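Thermostable carboxypeptidase 1 (Pyrococcus furiosus, PDB 1KA2) removes amino acids one after another from the C-terminus of peptides, with broad specificity, as a homodimeric metallopeptidase that uses cobalt. Local coordinates at residues R214-I219 against R261-S266; G228-L233 against G245-R250. All coordinates share one frame; numbering follows the deposited sequence.

Interaction 1: R214-I219 against R261-S266; sequences RVNLWI and RRTILS
Asn216 lays its carboxamide across the start of helix 261-278, its OD1 3.5 Å from Ile264 CA and its ND2 donating a hydrogen bond to Thr263 OG1 (2.9 Å, 148° at the hydrogen). The two segments belong to nearly parallel helices, inclined by 22° with axes 10.0 Å apart, in the mainly helical M32 carboxypeptidase fold; the second carries the HEXXH motif, its metal ligand His269 lying further along. Thr263 OG1 stands almost in the amide plane. The Thr263 torsion that puts OG1 anti to the backbone N (chi1 -172°) turns the hydroxyl to a site where Arg254 O and Thr253 OG1 also bond it, so this buried oxygen has three hydrogen-bond partners, Asn216 ND2, Arg254 O and Thr253 OG1. A leucine in place of Asn216 would probably leave Thr263 OG1 without its bond from the neighbouring helix and bring apolar branches against that polar cluster. Beside the amide, Ile264 fills the interface with both its arms: CG1 packs 3.8 Å from Asn216 OD1. Phe315 and Ile319 of helix 313-326 touch Ile219, while Met212 adds to the cover over Thr263 and Ile264. Val215 CG1, anti to its backbone N, meets Ile264 CD1 at 4.0 Å, and Ile219 CD1 comes equally near Ile264 CG2, these last two side chains crossing at about a right angle.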
loop_
_atom_site.group_PDB
_atom_site.type_symbol
_atom_site.label_atom_id
_atom_site.label_comp_id
_atom_site.label_asym_id
_atom_site.label_seq_id
_atom_site.Cartn_x
_atom_site.Cartn_y
_atom_site.Cartn_z
ATOM N N ARG A 214 23.640 5.509 -1.916
ATOM C CA ARG A 214 24.534 5.203 -0.806
ATOM C C ARG A 214 24.746 6.504 -0.019
ATOM O O ARG A 214 24.818 6.499 1.212
ATOM C CB ARG A 214 25.888 4.673 -1.313
ATOM C CG ARG A 214 25.877 3.213 -1.780
ATOM C CD ARG A 214 27.292 2.621 -1.821
ATOM N NE ARG A 214 27.977 2.797 -3.101
ATOM C CZ ARG A 214 27.724 2.073 -4.188
ATOM N NH1 ARG A 214 26.802 1.123 -4.154
ATOM N NH2 ARG A 214 28.399 2.292 -5.308
ATOM N N VAL A 215 24.843 7.620 -0.738
ATOM C CA VAL A 215 25.034 8.916 -0.096
ATOM C C VAL A 215 23.759 9.335 0.640
ATOM O O VAL A 215 23.816 9.730 1.806
ATOM C CB VAL A 215 25.435 9.999 -1.132
ATOM C CG1 VAL A 215 25.363 11.374 -0.509
ATOM C CG2 VAL A 215 26.866 9.749 -1.618
ATOM N N ASN A 216 22.609 9.252 -0.030
ATOM C CA ASN A 216 21.352 9.614 0.625
ATOM C C ASN A 216 21.130 8.760 1.880
ATOM O O ASN A 216 20.782 9.290 2.936
ATOM C CB ASN A 216 20.149 9.456 -0.325
ATOM C CG ASN A 216 20.059 10.582 -1.356
ATOM O OD1 ASN A 216 20.529 11.698 -1.113
ATOM N ND2 ASN A 216 19.440 10.296 -2.505
ATOM N N LEU A 217 21.335 7.448 1.762
ATOM C CA LEU A 217 21.155 6.537 2.897
ATOM C C LEU A 217 22.021 6.974 4.090
ATOM O O LEU A 217 21.556 7.017 5.233
ATOM C CB LEU A 217 21.547 5.107 2.503
ATOM C CG LEU A 217 20.865 3.928 3.219
ATOM C CD1 LEU A 217 21.831 2.726 3.250
ATOM C CD2 LEU A 217 20.459 4.311 4.637
ATOM N N TRP A 218 23.282 7.295 3.807
ATOM C CA TRP A 218 24.224 7.716 4.835
ATOM C C TRP A 218 23.757 8.995 5.520
ATOM O O TRP A 218 23.867 9.132 6.741
ATOM C CB TRP A 218 25.598 7.964 4.216
ATOM C CG TRP A 218 26.689 8.255 5.213
ATOM C CD1 TRP A 218 27.487 7.339 5.845
ATOM C CD2 TRP A 218 27.142 9.545 5.645
ATOM N NE1 TRP A 218 28.411 7.978 6.634
ATOM C CE2 TRP A 218 28.228 9.331 6.530
ATOM C CE3 TRP A 218 26.743 10.859 5.369
ATOM C CZ2 TRP A 218 28.920 10.385 7.141
ATOM C CZ3 TRP A 218 27.430 11.910 5.977
ATOM C CH2 TRP A 218 28.509 11.664 6.853
ATOM N N ILE A 219 23.249 9.937 4.736
ATOM C CA ILE A 219 22.782 11.189 5.308
ATOM C C ILE A 219 21.560 10.948 6.196
ATOM O O ILE A 219 21.470 11.487 7.305
ATOM C CB ILE A 219 22.433 12.213 4.208
ATOM C CG1 ILE A 219 23.711 12.617 3.470
ATOM C CG2 ILE A 219 21.740 13.433 4.819
ATOM C CD1 ILE A 219 23.502 13.645 2.370
ATOM N N ARG A 261 23.130 17.286 -6.635
ATOM C CA ARG A 261 22.603 18.175 -5.604
ATOM C C ARG A 261 21.099 17.941 -5.445
ATOM O O ARG A 261 20.557 17.999 -4.342
ATOM C CB ARG A 261 22.847 19.638 -6.003
ATOM C CG ARG A 261 22.032 20.068 -7.227
ATOM C CD ARG A 261 22.520 21.360 -7.861
ATOM N NE ARG A 261 22.669 22.432 -6.886
ATOM C CZ ARG A 261 22.049 23.606 -6.963
ATOM N NH1 ARG A 261 21.226 23.858 -7.980
ATOM N NH2 ARG A 261 22.260 24.527 -6.024
ATOM N N ARG A 262 20.434 17.681 -6.563
ATOM C CA ARG A 262 18.992 17.478 -6.576
ATOM C C ARG A 262 18.468 16.390 -5.644
ATOM O O ARG A 262 17.627 16.644 -4.788
ATOM C CB ARG A 262 18.515 17.161 -7.993
ATOM C CG ARG A 262 18.684 18.267 -9.001
ATOM C CD ARG A 262 18.436 17.697 -10.392
ATOM N NE ARG A 262 18.688 18.667 -11.453
ATOM C CZ ARG A 262 17.867 19.661 -11.763
ATOM N NH1 ARG A 262 16.734 19.813 -11.087
ATOM N NH2 ARG A 262 18.183 20.498 -12.746
ATOM N N THR A 263 18.957 15.172 -5.828
ATOM C CA THR A 263 18.487 14.074 -5.013
ATOM C C THR A 263 18.843 14.275 -3.550
ATOM O O THR A 263 18.065 13.923 -2.667
ATOM C CB THR A 263 19.041 12.718 -5.523
ATOM O OG1 THR A 263 18.406 11.657 -4.801
ATOM C CG2 THR A 263 20.559 12.630 -5.337
ATOM N N ILE A 264 20.003 14.864 -3.290
ATOM C CA ILE A 264 20.424 15.096 -1.909
ATOM C C ILE A 264 19.523 16.084 -1.172
ATOM O O ILE A 264 18.926 15.742 -0.153
ATOM C CB ILE A 264 21.883 15.630 -1.823
ATOM C CG1 ILE A 264 22.878 14.518 -2.171
ATOM C CG2 ILE A 264 22.152 16.193 -0.416
ATOM C CD1 ILE A 264 24.342 14.922 -2.013
ATOM N N LEU A 265 19.438 17.313 -1.674
ATOM C CA LEU A 265 18.627 18.330 -1.004
ATOM C C LEU A 265 17.156 17.963 -0.987
ATOM O O LEU A 265 16.428 18.316 -0.061
ATOM C CB LEU A 265 18.834 19.692 -1.663
ATOM C CG LEU A 265 20.220 20.278 -1.370
ATOM C CD1 LEU A 265 20.468 21.491 -2.241
ATOM C CD2 LEU A 265 20.327 20.625 0.101
ATOM N N SER A 266 16.724 17.254 -2.022
ATOM C CA SER A 266 15.345 16.813 -2.120
ATOM C C SER A 266 15.041 15.814 -1.003
ATOM O O SER A 266 13.971 15.865 -0.388
ATOM C CB SER A 266 15.110 16.161 -3.478
ATOM O OG SER A 266 13.892 15.471 -3.472
#

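Interaction 2: G228-L233 against G245-R250; sequences GTRARL and GIRDVR
Arg230 O accepts the hydrogen bond of Val249 N (2.9 Å, 167° at the hydrogen), while Asp248 CA brings a CH...O contact to the same oxygen. One step on, Arg232 N reaches Val249 O in a weak bond of 3.4 Å. These are the rungs of a parallel ladder between strands 231-235 and 248-253, pairing Ala231 with Val249 and Arg232 with Arg250; strand 248-253 is the middle of a three-stranded mixed sheet and opens with the DXRXT motif. On the face of Arg232 and Arg250 the two side chains lie side by side, pointing the same way, and Arg232 CD rests 3.7 Å above the Arg250 guanidinium plane, offset toward its rim. Asp248 grips that guanidinium side-on, OD1 taking NE (2.9 Å) and OD2 taking NH2 (3.0 Å), while Asp33 of the second subunit pairs with Arg250 NH1. Ahead of the strands, Arg230, bent at chi3 (136°), has its NE beside Arg247; NH2 lies 3.1 Å from Arg247 CG, which sits at the edge of the guanidinium. The two guanidinium planes stand 78° apart; Glu282 bridges Arg230 NH2 and Arg247 NE, and its charge would be expected to offset their mutual repulsion.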
loop_
_atom_site.group_PDB
_atom_site.type_symbol
_atom_site.label_atom_id
_atom_site.label_comp_id
_atom_site.label_asym_id
_atom_site.label_seq_id
_atom_site.Cartn_x
_atom_site.Cartn_y
_atom_site.Cartn_z
ATOM N N GLY A 228 13.153 1.302 8.531
ATOM C CA GLY A 228 12.737 -0.047 8.877
ATOM C C GLY A 228 11.995 -0.173 10.192
ATOM O O GLY A 228 11.408 -1.212 10.488
ATOM N N THR A 229 12.009 0.886 10.991
ATOM C CA THR A 229 11.321 0.852 12.265
ATOM C C THR A 229 10.065 1.740 12.255
ATOM O O THR A 229 8.990 1.313 12.676
ATOM C CB THR A 229 12.288 1.281 13.397
ATOM O OG1 THR A 229 11.768 0.841 14.655
ATOM C CG2 THR A 229 12.447 2.792 13.435
ATOM N N ARG A 230 10.211 2.973 11.773
ATOM C CA ARG A 230 9.109 3.923 11.688
ATOM C C ARG A 230 9.105 4.670 10.350
ATOM O O ARG A 230 8.240 5.500 10.102
ATOM C CB ARG A 230 9.193 4.933 12.835
ATOM C CG ARG A 230 8.688 4.398 14.166
ATOM C CD ARG A 230 8.933 5.363 15.308
ATOM N NE ARG A 230 7.749 5.440 16.157
ATOM C CZ ARG A 230 7.777 5.529 17.480
ATOM N NH1 ARG A 230 8.938 5.548 18.113
ATOM N NH2 ARG A 230 6.649 5.605 18.166
ATOM N N ALA A 231 10.058 4.375 9.476
ATOM C CA ALA A 231 10.097 5.088 8.209
ATOM C C ALA A 231 10.745 4.332 7.074
ATOM O O ALA A 231 11.420 3.315 7.278
ATOM C CB ALA A 231 10.805 6.437 8.400
ATOM N N ARG A 232 10.537 4.854 5.872
ATOM C CA ARG A 232 11.083 4.272 4.660
ATOM C C ARG A 232 11.501 5.372 3.686
ATOM O O ARG A 232 10.990 6.493 3.736
ATOM C CB ARG A 232 10.034 3.418 3.926
ATOM C CG ARG A 232 9.451 2.212 4.653
ATOM C CD ARG A 232 8.655 1.392 3.638
ATOM N NE ARG A 232 9.476 1.175 2.446
ATOM C CZ ARG A 232 10.300 0.142 2.276
ATOM N NH1 ARG A 232 10.400 -0.788 3.217
ATOM N NH2 ARG A 232 11.053 0.054 1.182
ATOM N N LEU A 233 12.422 5.017 2.798
ATOM C CA LEU A 233 12.883 5.887 1.735
ATOM C C LEU A 233 12.769 5.043 0.461
ATOM O O LEU A 233 13.312 3.939 0.386
ATOM C CB LEU A 233 14.339 6.311 1.931
ATOM C CG LEU A 233 14.952 6.941 0.670
ATOM C CD1 LEU A 233 14.339 8.322 0.436
ATOM C CD2 LEU A 233 16.473 7.058 0.817
ATOM N N GLY A 245 0.985 6.977 9.641
ATOM C CA GLY A 245 0.771 7.091 11.073
ATOM C C GLY A 245 1.967 7.761 11.732
ATOM O O GLY A 245 2.944 8.116 11.056
ATOM N N ILE A 246 1.893 7.945 13.046
ATOM C CA ILE A 246 2.991 8.562 13.791
ATOM C C ILE A 246 4.209 7.635 13.783
ATOM O O ILE A 246 5.348 8.081 13.835
ATOM C CB ILE A 246 2.574 8.834 15.261
ATOM C CG1 ILE A 246 1.458 9.883 15.297
ATOM C CG2 ILE A 246 3.778 9.294 16.076
ATOM C CD1 ILE A 246 0.926 10.177 16.700
ATOM N N ARG A 247 3.958 6.336 13.708
ATOM C CA ARG A 247 5.027 5.350 13.708
ATOM C C ARG A 247 5.244 4.765 12.323
ATOM O O ARG A 247 5.803 3.672 12.195
ATOM C CB ARG A 247 4.699 4.219 14.688
ATOM C CG ARG A 247 4.521 4.674 16.140
ATOM C CD ARG A 247 4.110 3.505 17.051
ATOM N NE ARG A 247 3.835 3.921 18.428
ATOM C CZ ARG A 247 3.403 3.097 19.381
ATOM N NH1 ARG A 247 3.197 1.821 19.107
ATOM N NH2 ARG A 247 3.179 3.546 20.607
ATOM N N ASP A 248 4.795 5.473 11.289
ATOM C CA ASP A 248 4.969 4.997 9.920
ATOM C C ASP A 248 4.931 6.190 8.976
ATOM O O ASP A 248 3.867 6.560 8.496
ATOM C CB ASP A 248 3.852 4.004 9.552
ATOM C CG ASP A 248 4.131 3.259 8.260
ATOM O OD1 ASP A 248 5.108 3.604 7.567
ATOM O OD2 ASP A 248 3.372 2.317 7.927
ATOM N N VAL A 249 6.089 6.788 8.713
ATOM C CA VAL A 249 6.168 7.954 7.835
ATOM C C VAL A 249 7.157 7.648 6.725
ATOM O O VAL A 249 8.270 7.184 6.982
ATOM C CB VAL A 249 6.613 9.211 8.620
ATOM C CG1 VAL A 249 6.623 10.438 7.703
ATOM C CG2 VAL A 249 5.676 9.432 9.795
ATOM N N ARG A 250 6.756 7.920 5.488
ATOM C CA ARG A 250 7.588 7.599 4.346
ATOM C C ARG A 250 7.882 8.753 3.397
ATOM O O ARG A 250 7.033 9.612 3.155
ATOM C CB ARG A 250 6.922 6.459 3.582
ATOM C CG ARG A 250 6.501 5.323 4.505
ATOM C CD ARG A 250 5.964 4.104 3.764
ATOM N NE ARG A 250 5.392 3.144 4.700
ATOM C CZ ARG A 250 4.792 2.011 4.343
ATOM N NH1 ARG A 250 4.674 1.679 3.055
ATOM N NH2 ARG A 250 4.312 1.203 5.281
#

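In the fold
Following the chain from the N terminus, after a long run of helices it reaches helix 209-223, then turns into strand 231-235, passes through strand 241-243 and returns along strand 248-253 before starting helix 261-278. Interaction 2 closes the short inner loop, 11 residues between its segments, and pairs the first of these strands with the last. Interaction 1 closes the wider loop around it by setting the helix before the sheet against the helix after it, so the two contacts nest and do not cross. Their centres are 18 Å apart and they do not touch. Helix 261-278 links them further: its start belongs to interaction 1, while Ala274, Glu277 and Leu278 pack on Val249 of interaction 2, beyond the metal ligands His269 and His273.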